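Local coordinates for putative periplasmic protein (Wolinella succinogenes, PDB 3KN3) that adopts a periplasmic binding protein fold, binds glutathione, and may act as the solute-capturing component of an ABC-type transporter, at residues L7-T12 / V55-V60; F74-T79 / V208-C213. All blocks are in the same frame, centred on the assembly; numbering follows the deposited sequence.

Contact 1: residues L7-T12 / V55-V60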
loop_
_atom_site.group_PDB
_atom_site.type_symbol
_atom_site.label_atom_id
_atom_site.label_comp_id
_atom_site.label_asym_id
_atom_site.label_seq_id
_atom_site.Cartn_x
_atom_site.Cartn_y
_atom_site.Cartn_z
ATOM N N LEU A 7 -15.777 17.056 -5.331
ATOM C CA LEU A 7 -15.156 16.151 -6.272
ATOM C C LEU A 7 -15.541 14.727 -5.855
ATOM O O LEU A 7 -15.392 14.360 -4.692
ATOM C CB LEU A 7 -13.641 16.332 -6.247
ATOM C CG LEU A 7 -12.942 15.398 -7.237
ATOM C CD1 LEU A 7 -13.100 15.904 -8.656
ATOM C CD2 LEU A 7 -11.487 15.242 -6.885
ATOM N N ARG A 8 -16.057 13.941 -6.796
ATOM C CA ARG A 8 -16.590 12.624 -6.458
ATOM C C ARG A 8 -15.578 11.541 -6.716
ATOM O O ARG A 8 -15.047 11.420 -7.819
ATOM C CB ARG A 8 -17.879 12.329 -7.231
ATOM C CG ARG A 8 -19.057 13.143 -6.770
ATOM C CD ARG A 8 -20.110 13.255 -7.860
ATOM N NE ARG A 8 -21.358 13.784 -7.321
ATOM C CZ ARG A 8 -21.657 15.078 -7.242
ATOM N NH1 ARG A 8 -20.803 15.985 -7.687
ATOM N NH2 ARG A 8 -22.820 15.461 -6.726
HETATM N N MSE A 9 -15.342 10.724 -5.696
HETATM C CA MSE A 9 -14.279 9.742 -5.759
HETATM C C MSE A 9 -14.751 8.338 -5.420
HETATM O O MSE A 9 -15.489 8.131 -4.460
HETATM C CB MSE A 9 -13.175 10.150 -4.799
HETATM C CG MSE A 9 -12.270 9.018 -4.346
HETATM SE SE MSE A 9 -10.763 9.665 -3.246
HETATM C CE MSE A 9 -10.792 11.558 -3.812
ATOM N N ALA A 10 -14.311 7.378 -6.219
ATOM C CA ALA A 10 -14.504 5.983 -5.884
ATOM C C ALA A 10 -13.183 5.443 -5.361
ATOM O O ALA A 10 -12.173 5.477 -6.064
ATOM C CB ALA A 10 -14.965 5.195 -7.095
ATOM N N THR A 11 -13.185 4.960 -4.124
ATOM C CA THR A 11 -11.996 4.352 -3.566
ATOM C C THR A 11 -12.265 2.955 -3.004
ATOM O O THR A 11 -13.348 2.380 -3.158
ATOM C CB THR A 11 -11.340 5.211 -2.467
ATOM O OG1 THR A 11 -10.062 4.653 -2.152
ATOM C CG2 THR A 11 -12.191 5.218 -1.192
ATOM N N THR A 12 -11.255 2.428 -2.337
ATOM C CA THR A 12 -11.260 1.049 -1.892
ATOM C C THR A 12 -11.401 0.959 -0.383
ATOM O O THR A 12 -10.881 1.788 0.365
ATOM C CB THR A 12 -9.967 0.368 -2.321
ATOM O OG1 THR A 12 -10.285 -0.746 -3.157
ATOM C CG2 THR A 12 -9.168 -0.071 -1.112
ATOM N N VAL A 55 -18.105 8.472 -11.136
ATOM C CA VAL A 55 -17.283 9.361 -10.343
ATOM C C VAL A 55 -16.373 10.212 -11.216
ATOM O O VAL A 55 -16.339 10.053 -12.433
ATOM C CB VAL A 55 -16.474 8.598 -9.297
ATOM C CG1 VAL A 55 -17.396 8.049 -8.217
ATOM C CG2 VAL A 55 -15.659 7.488 -9.951
ATOM N N ASP A 56 -15.654 11.130 -10.583
ATOM C CA ASP A 56 -14.712 11.973 -11.300
ATOM C C ASP A 56 -13.324 11.352 -11.281
ATOM O O ASP A 56 -12.608 11.405 -12.276
ATOM C CB ASP A 56 -14.694 13.370 -10.689
ATOM C CG ASP A 56 -16.100 13.966 -10.558
ATOM O OD1 ASP A 56 -16.840 13.972 -11.578
ATOM O OD2 ASP A 56 -16.457 14.416 -9.437
ATOM N N VAL A 57 -12.961 10.758 -10.143
ATOM C CA VAL A 57 -11.670 10.103 -9.972
ATOM C C VAL A 57 -11.784 8.802 -9.204
ATOM O O VAL A 57 -12.735 8.576 -8.467
ATOM C CB VAL A 57 -10.635 10.967 -9.203
ATOM C CG1 VAL A 57 -10.261 12.184 -9.992
ATOM C CG2 VAL A 57 -11.168 11.327 -7.823
ATOM N N VAL A 58 -10.742 7.996 -9.353
ATOM C CA VAL A 58 -10.660 6.660 -8.810
ATOM C C VAL A 58 -9.365 6.583 -7.987
ATOM O O VAL A 58 -8.352 7.184 -8.351
ATOM C CB VAL A 58 -10.695 5.635 -9.978
ATOM C CG1 VAL A 58 -9.638 4.597 -9.824
ATOM C CG2 VAL A 58 -12.081 5.011 -10.105
ATOM N N PHE A 59 -9.401 5.887 -6.858
ATOM C CA PHE A 59 -8.266 5.902 -5.943
ATOM C C PHE A 59 -8.038 4.525 -5.352
ATOM O O PHE A 59 -8.744 4.113 -4.434
ATOM C CB PHE A 59 -8.513 6.901 -4.828
ATOM C CG PHE A 59 -7.300 7.227 -4.022
ATOM C CD1 PHE A 59 -6.046 7.246 -4.606
ATOM C CD2 PHE A 59 -7.409 7.534 -2.677
ATOM C CE1 PHE A 59 -4.906 7.573 -3.854
ATOM C CE2 PHE A 59 -6.282 7.857 -1.919
ATOM C CZ PHE A 59 -5.027 7.884 -2.514
ATOM N N VAL A 60 -7.046 3.815 -5.878
ATOM C CA VAL A 60 -6.905 2.399 -5.584
ATOM C C VAL A 60 -5.472 1.984 -5.263
ATOM O O VAL A 60 -4.551 2.811 -5.180
ATOM C CB VAL A 60 -7.446 1.523 -6.743
ATOM C CG1 VAL A 60 -8.953 1.756 -6.943
ATOM C CG2 VAL A 60 -6.669 1.794 -8.045
#

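Contact 2: residues F74-T79 / V208-C213. With ACY (acetic acid), chain F.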
loop_
_atom_site.group_PDB
_atom_site.type_symbol
_atom_site.label_atom_id
_atom_site.label_comp_id
_atom_site.label_asym_id
_atom_site.label_seq_id
_atom_site.Cartn_x
_atom_site.Cartn_y
_atom_site.Cartn_z
ATOM N N PHE A 74 -9.939 3.609 -19.622
ATOM C CA PHE A 74 -10.884 3.973 -18.578
ATOM C C PHE A 74 -10.360 5.110 -17.717
ATOM O O PHE A 74 -11.103 6.035 -17.396
ATOM C CB PHE A 74 -11.267 2.748 -17.724
ATOM C CG PHE A 74 -11.979 1.681 -18.501
ATOM C CD1 PHE A 74 -12.572 1.980 -19.718
ATOM C CD2 PHE A 74 -12.066 0.390 -18.020
ATOM C CE1 PHE A 74 -13.232 1.003 -20.446
ATOM C CE2 PHE A 74 -12.722 -0.594 -18.736
ATOM C CZ PHE A 74 -13.306 -0.287 -19.950
ATOM N N GLY A 75 -9.082 5.049 -17.354
ATOM C CA GLY A 75 -8.484 6.098 -16.551
ATOM C C GLY A 75 -7.302 6.752 -17.235
ATOM O O GLY A 75 -6.631 6.135 -18.062
ATOM N N ILE A 76 -7.052 8.010 -16.896
ATOM C CA ILE A 76 -5.875 8.721 -17.378
ATOM C C ILE A 76 -5.202 9.408 -16.205
ATOM O O ILE A 76 -5.767 9.473 -15.114
ATOM C CB ILE A 76 -6.241 9.781 -18.411
ATOM C CG1 ILE A 76 -7.153 10.841 -17.797
ATOM C CG2 ILE A 76 -6.914 9.153 -19.628
ATOM C CD1 ILE A 76 -7.538 11.950 -18.784
ATOM N N ASP A 77 -3.985 9.893 -16.430
ATOM C CA ASP A 77 -3.254 10.712 -15.456
ATOM C C ASP A 77 -2.941 9.971 -14.166
ATOM O O ASP A 77 -2.925 10.556 -13.081
ATOM C CB ASP A 77 -4.005 12.011 -15.170
ATOM C CG ASP A 77 -4.169 12.870 -16.409
ATOM O OD1 ASP A 77 -5.102 13.700 -16.448
ATOM O OD2 ASP A 77 -3.373 12.709 -17.357
ATOM N N ARG A 78 -2.678 8.678 -14.302
ATOM C CA ARG A 78 -2.296 7.836 -13.173
ATOM C C ARG A 78 -1.181 8.510 -12.363
ATOM O O ARG A 78 -0.153 8.895 -12.905
ATOM C CB ARG A 78 -1.910 6.442 -13.693
ATOM C CG ARG A 78 -0.820 5.729 -12.930
ATOM C CD ARG A 78 -1.351 4.946 -11.747
ATOM N NE ARG A 78 -0.905 3.556 -11.784
ATOM C CZ ARG A 78 0.239 3.122 -11.264
ATOM N NH1 ARG A 78 1.070 3.965 -10.663
ATOM N NH2 ARG A 78 0.549 1.841 -11.349
ATOM N N THR A 79 -1.412 8.661 -11.066
ATOM C CA THR A 79 -0.585 9.491 -10.201
ATOM C C THR A 79 -0.430 8.827 -8.827
ATOM O O THR A 79 -1.393 8.720 -8.077
ATOM C CB THR A 79 -1.247 10.890 -10.021
ATOM O OG1 THR A 79 -1.242 11.603 -11.267
ATOM C CG2 THR A 79 -0.552 11.715 -8.934
ATOM N N VAL A 208 -11.125 9.970 -14.296
ATOM C CA VAL A 208 -12.029 9.336 -15.212
ATOM C C VAL A 208 -11.834 9.982 -16.583
ATOM O O VAL A 208 -11.828 11.201 -16.711
ATOM C CB VAL A 208 -13.497 9.420 -14.675
ATOM C CG1 VAL A 208 -14.508 9.382 -15.804
ATOM C CG2 VAL A 208 -13.740 8.293 -13.690
ATOM N N ASN A 209 -11.649 9.156 -17.602
ATOM C CA ASN A 209 -11.436 9.650 -18.954
ATOM C C ASN A 209 -12.597 10.486 -19.483
ATOM O O ASN A 209 -13.678 9.960 -19.719
ATOM C CB ASN A 209 -11.194 8.481 -19.898
ATOM C CG ASN A 209 -10.696 8.929 -21.251
ATOM O OD1 ASN A 209 -10.670 10.125 -21.548
ATOM N ND2 ASN A 209 -10.296 7.971 -22.082
ATOM N N PRO A 210 -12.364 11.788 -19.706
ATOM C CA PRO A 210 -13.459 12.679 -20.126
ATOM C C PRO A 210 -13.954 12.312 -21.527
ATOM O O PRO A 210 -15.090 12.618 -21.881
ATOM C CB PRO A 210 -12.804 14.072 -20.160
ATOM C CG PRO A 210 -11.316 13.859 -19.816
ATOM C CD PRO A 210 -11.033 12.399 -19.894
ATOM N N LYS A 211 -13.096 11.655 -22.304
ATOM C CA LYS A 211 -13.431 11.227 -23.653
ATOM C C LYS A 211 -14.562 10.213 -23.638
ATOM O O LYS A 211 -15.329 10.124 -24.588
ATOM C CB LYS A 211 -12.214 10.609 -24.340
ATOM C CG LYS A 211 -11.648 11.414 -25.494
ATOM C CD LYS A 211 -11.009 12.718 -25.014
ATOM C CE LYS A 211 -10.260 13.425 -26.149
ATOM N NZ LYS A 211 -9.188 12.563 -26.743
ATOM N N ARG A 212 -14.672 9.437 -22.571
ATOM C CA ARG A 212 -15.796 8.515 -22.484
ATOM C C ARG A 212 -16.860 8.957 -21.491
ATOM O O ARG A 212 -18.010 8.534 -21.580
ATOM C CB ARG A 212 -15.352 7.064 -22.239
ATOM C CG ARG A 212 -14.277 6.859 -21.218
ATOM C CD ARG A 212 -13.562 5.533 -21.472
ATOM N NE ARG A 212 -14.486 4.456 -21.833
ATOM C CZ ARG A 212 -15.323 3.876 -20.975
ATOM N NH1 ARG A 212 -15.357 4.283 -19.718
ATOM N NH2 ARG A 212 -16.138 2.904 -21.373
ATOM N N CYS A 213 -16.495 9.824 -20.559
ATOM C CA CYS A 213 -17.474 10.289 -19.590
ATOM C C CYS A 213 -17.708 11.793 -19.726
ATOM O O CYS A 213 -17.128 12.601 -19.000
ATOM C CB CYS A 213 -17.077 9.859 -18.171
ATOM S SG CYS A 213 -17.012 8.032 -17.977
HETATM C C ACY F . 4.484 3.368 -9.107
HETATM O O ACY F . 5.403 4.216 -8.978
HETATM O OXT ACY F . 4.089 2.924 -10.209
HETATM C CH3 ACY F . 3.801 2.847 -7.876
HETATM O O HOH W 1 -14.019 5.802 -17.916
#

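Contact 1: residues L7-T12 / V55-V60
The selenium of selenomethionine M9 and the hydroxyl OG1 of T11 lie obliquely about the F59 ring. M9 SE stands 5.1 Å from the centroid of the F59 ring and 59° off its normal, a Met-aromatic contact between side chains that run alongside each other. L20 and L21 of helix 20-32 and Y203 and I205 of strand 202-208 also pack on F59.

The carboxylate of D56 is the second flat group. D56 OD2 accepts from R8 N at 2.7 Å, on the anti side and 20° out of the carboxylate plane, while OD1 accepts from D217 N. The R8 guanidinium is turned nearly perpendicular to this carboxylate and pairs with E6 instead. R8 O is gripped twice, by D56 N at 2.8 Å and by V57 N, and the ladder continues from A10 N to V57 O and from F59 N to A10 O. T11 OG1, anti to its own backbone N, donates to F59 O at 2.7 Å. On the side of the sheet opposite M9 and F59, A10 CB rests against CG2 of V55, just before strand 57-60, at 3.7 Å.

These parallel neighbours, with strand 35-41 beyond 7-12, give the 2-1-3 strand order of periplasmic binding proteins, in which the first strand delivers T12, a glutathione-binding residue, to the start of a helix.

Contact 2: residues F74-T79 / V208-C213
F74 and R212 meet through flat groups that are not parallel, the ring tilted 50° from the guanidinium. F74 CD1 sits over the centre of one guanidinium face, 3.6 Å from R212 CZ, and CE1 follows close by. Two torsions of R212 bring this about: CG takes the crowded position between the backbone N and the carbonyl carbon (chi1 44°), and the chain then bends at chi3 (-41°), which lays the guanidinium alongside the ring with one face against CD1. At the edge of the same group, in its plane, a water accepts from R212 NH1 at 2.7 Å and donates to F74 O at 3.0 Å; NH1 is also bonded to E51 O. An alanine in place of R212 would probably leave this flank of the F74 ring without its cover and the bridging water without its donor.

F74 O has a second, direct partner in N209 N, at 3.2 Å, beside the antiparallel non-hydrogen-bonded pair of G75 and V208. The N209 side chain, with CG anti to the backbone N, turns OD1 back to accept K211 N at 3.0 Å from above the carbonyl plane, an Asx turn, while ND2 reaches G73 O. N209 O in turn takes the N-H groups of R212 and C213, holding the turn that leads to C213, which is disulfide-bonded to C53. I76, extended beyond CG1, meets P210 tip to tip, its CD1 3.7 Å from P210 CD, and Y218 of helix 218-229 touches both.

Chemically, one direct backbone bond and a water bridge join the segments, while N209 O and OD1 hold the loop's own turn; F74 and I76 supply about half of the buried surface, with R212 and N209 next.

The two contacts illustrate how place in a fold sets chemistry. Contact 1 is almost wholly buried and joins neighbouring strands through a parallel backbone ladder, doubled at R8 O, with apolar side chains pressed under helices on both faces. Contact 2 lies at the surface, where the loop leaving strand 202-208 meets strand 75-76 of the same sheet, and it buries about half as much area. Charge is used differently: the buried D56 carboxylate takes backbone N-H groups, whereas the R212 guanidinium lies against an aromatic ring and uses a water. The contacts meet directly: D56 O lies 2.9 Å from V208 N, a probable hydrogen bond. Contact 1 contains a glutathione-binding residue, contact 2 one half of the disulfide.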